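Local coordinates for putative uncharacterized protein (Rhodobacter sphaeroides 2.4.1, PDB 3FAC), which is of unknown function but belongs to the Gfa family and probably binds zinc, with carbon-sulfur lyase activity tentatively assigned, at residues 12-20 / 87-95. Sequence-based numbering, arbitrary orientation.
Sequences IEVELLNGF and EYGVNVAIL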
# COMPACT_ATOMS: atom_id res chain seq x y z
N ILE A 12 -0.15 -5.97 -8.62
CA ILE A 12 0.78 -4.90 -8.91
C ILE A 12 2.19 -5.46 -9.11
O ILE A 12 2.44 -6.64 -8.83
CB ILE A 12 0.81 -3.85 -7.78
CG1 ILE A 12 1.21 -4.52 -6.46
CG2 ILE A 12 -0.55 -3.19 -7.64
CD1 ILE A 12 1.43 -3.54 -5.32
N GLU A 13 3.08 -4.62 -9.60
CA GLU A 13 4.47 -4.98 -9.84
C GLU A 13 5.24 -3.79 -9.26
O GLU A 13 5.32 -2.74 -9.89
CB GLU A 13 4.72 -5.10 -11.35
CG GLU A 13 5.75 -6.14 -11.75
CD GLU A 13 7.18 -5.72 -11.47
OE1 GLU A 13 7.50 -5.41 -10.31
OE2 GLU A 13 7.98 -5.70 -12.43
N VAL A 14 5.80 -3.95 -8.07
CA VAL A 14 6.51 -2.84 -7.43
C VAL A 14 7.91 -3.13 -6.91
O VAL A 14 8.22 -4.23 -6.46
CB VAL A 14 5.66 -2.26 -6.27
CG1 VAL A 14 5.42 -3.32 -5.21
CG2 VAL A 14 6.35 -1.06 -5.67
N GLU A 15 8.76 -2.11 -6.99
CA GLU A 15 10.13 -2.18 -6.51
C GLU A 15 10.22 -1.26 -5.30
O GLU A 15 9.99 -0.05 -5.42
CB GLU A 15 11.11 -1.70 -7.58
CG GLU A 15 11.12 -2.52 -8.86
CD GLU A 15 11.52 -3.97 -8.63
OE1 GLU A 15 12.56 -4.19 -7.98
OE2 GLU A 15 10.80 -4.87 -9.10
N LEU A 16 10.54 -1.82 -4.14
CA LEU A 16 10.63 -1.02 -2.92
C LEU A 16 11.86 -0.13 -2.91
O LEU A 16 12.95 -0.56 -3.26
CB LEU A 16 10.66 -1.94 -1.69
CG LEU A 16 9.49 -2.91 -1.53
CD1 LEU A 16 9.71 -3.74 -0.28
CD2 LEU A 16 8.18 -2.13 -1.46
N LEU A 17 11.66 1.11 -2.49
CA LEU A 17 12.75 2.07 -2.42
C LEU A 17 13.88 1.58 -1.52
O LEU A 17 15.02 1.44 -1.97
CB LEU A 17 12.25 3.42 -1.89
CG LEU A 17 13.33 4.47 -1.63
CD1 LEU A 17 14.05 4.80 -2.93
CD2 LEU A 17 12.69 5.71 -1.04
N ASN A 18 13.57 1.34 -0.25
CA ASN A 18 14.57 0.89 0.70
C ASN A 18 14.09 -0.33 1.47
O ASN A 18 14.05 -0.33 2.70
CB ASN A 18 14.91 2.02 1.67
CG ASN A 18 16.16 1.74 2.49
OD1 ASN A 18 17.23 1.50 1.93
ND2 ASN A 18 16.03 1.78 3.81
N GLY A 19 13.74 -1.38 0.73
CA GLY A 19 13.27 -2.60 1.34
C GLY A 19 12.21 -2.40 2.41
O GLY A 19 11.38 -1.49 2.32
N PHE A 20 12.25 -3.25 3.43
CA PHE A 20 11.31 -3.20 4.54
C PHE A 20 11.92 -2.49 5.73
O PHE A 20 11.27 -2.28 6.75
CB PHE A 20 10.93 -4.62 4.94
CG PHE A 20 10.42 -5.45 3.79
CD1 PHE A 20 9.09 -5.35 3.38
CD2 PHE A 20 11.27 -6.30 3.11
CE1 PHE A 20 8.63 -6.09 2.31
CE2 PHE A 20 10.82 -7.04 2.03
CZ PHE A 20 9.49 -6.94 1.62
N GLU A 87 5.91 9.33 -4.23
CA GLU A 87 6.04 8.03 -3.57
C GLU A 87 4.70 7.32 -3.46
O GLU A 87 3.64 7.91 -3.61
CB GLU A 87 6.62 8.19 -2.16
CG GLU A 87 8.03 8.73 -2.09
CD GLU A 87 8.58 8.70 -0.67
OE1 GLU A 87 7.86 9.12 0.26
OE2 GLU A 87 9.73 8.26 -0.49
N TYR A 88 4.79 6.03 -3.17
CA TYR A 88 3.62 5.19 -3.00
C TYR A 88 3.80 4.47 -1.67
O TYR A 88 4.92 4.19 -1.26
CB TYR A 88 3.52 4.14 -4.10
CG TYR A 88 2.92 4.58 -5.41
CD1 TYR A 88 1.61 5.07 -5.48
CD2 TYR A 88 3.63 4.45 -6.60
CE1 TYR A 88 1.03 5.40 -6.70
CE2 TYR A 88 3.05 4.77 -7.83
CZ TYR A 88 1.75 5.24 -7.87
OH TYR A 88 1.18 5.54 -9.09
N GLY A 89 2.69 4.18 -1.00
CA GLY A 89 2.74 3.45 0.25
C GLY A 89 2.13 2.12 -0.11
O GLY A 89 0.98 2.06 -0.53
N VAL A 90 2.90 1.04 0.04
CA VAL A 90 2.40 -0.29 -0.31
C VAL A 90 2.11 -1.17 0.89
O VAL A 90 2.84 -1.15 1.89
CB VAL A 90 3.40 -1.03 -1.22
CG1 VAL A 90 2.84 -2.39 -1.63
CG2 VAL A 90 3.70 -0.20 -2.45
N ASN A 91 1.05 -1.96 0.79
CA ASN A 91 0.65 -2.88 1.84
C ASN A 91 1.62 -4.07 1.78
O ASN A 91 1.55 -4.90 0.87
CB ASN A 91 -0.78 -3.37 1.57
CG ASN A 91 -1.40 -4.07 2.77
OD1 ASN A 91 -0.73 -4.79 3.51
ND2 ASN A 91 -2.70 -3.88 2.95
N VAL A 92 2.53 -4.16 2.75
CA VAL A 92 3.51 -5.24 2.79
C VAL A 92 2.88 -6.64 2.76
O VAL A 92 3.44 -7.58 2.21
CB VAL A 92 4.43 -5.16 4.05
CG1 VAL A 92 5.07 -3.78 4.15
CG2 VAL A 92 3.63 -5.46 5.31
N ALA A 93 1.70 -6.76 3.36
CA ALA A 93 1.01 -8.04 3.42
C ALA A 93 0.53 -8.57 2.07
O ALA A 93 0.22 -9.75 1.94
CB ALA A 93 -0.16 -7.96 4.38
N ILE A 94 0.45 -7.71 1.06
CA ILE A 94 0.02 -8.19 -0.25
C ILE A 94 1.22 -8.70 -1.06
O ILE A 94 1.05 -9.43 -2.04
CB ILE A 94 -0.73 -7.10 -1.08
CG1 ILE A 94 0.24 -5.99 -1.51
CG2 ILE A 94 -1.87 -6.52 -0.26
CD1 ILE A 94 -0.34 -5.07 -2.57
N LEU A 95 2.42 -8.32 -0.64
CA LEU A 95 3.65 -8.73 -1.32
C LEU A 95 3.85 -10.24 -1.19
O LEU A 95 3.83 -10.78 -0.08
CB LEU A 95 4.85 -7.99 -0.73
CG LEU A 95 4.80 -6.46 -0.76
CD1 LEU A 95 6.05 -5.91 -0.11
CD2 LEU A 95 4.68 -5.96 -2.20
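Ile-12 and Val-14 pack against Val-90, Ile-94 and Leu-95 where, in a Gfa-family beta-tent domain, strand 11-14 of one antiparallel sheet lies on strand 87-91 of another and on the turn that continues from it, an example of two sheets packed through apolar side chains. No hydrogen bond crosses between residues 12-20 and 87-95. At the inner end, Ile-12 and Val-90 reach toward one another tip to tip, with Ile-12 CD1 4.1 Å from Val-90 CG1. The same methyl meets Ile-94 CD1 at 3.6 Å, the two isoleucine side chains crossing at about a right angle. Because CG1 of Ile-12 sits between its backbone N and carbonyl carbon (chi1 59°), with the chain extended beyond it, CD1 is carried into both neighbours. Val-14 divides its branches: CG2 lies toward Val-90, whereas CG1 lies 4.1 Å from Leu-95 CD2.

Leu-95 also serves the loop that follows strand 11-14. Its CD1 meets the edge of the Phe-20 ring, near the ring plane, 3.5 Å from CE1; Val-92 CG1 borders the same ring more loosely, also at the edge. One face of that ring is covered by Leu-16 CD1, offset toward the rim. At the more exposed margin, Leu-17 slants across the carboxylate end of Glu-87, its CD2 3.9 Å from Glu-87 OE2.

Further out, Leu-46 of strand 46-50 touches both Val-14 and Val-90, extending the apolar layer. The turn at residues 91-95 helps position Ile-94 and Leu-95 through backbone bonds from Ile-94 N to Asn-91 O (3.0 Å) and from Leu-95 N to Val-92 O (3.1 Å). Asn-91 ND2 donates to the carbonyl of Tyr-76 on the adjacent strand, while Asn-91 OD1 accepts from Ala-93 N at 3.1 Å in an Asx turn, a bent bond with an N-H...O angle of 136°.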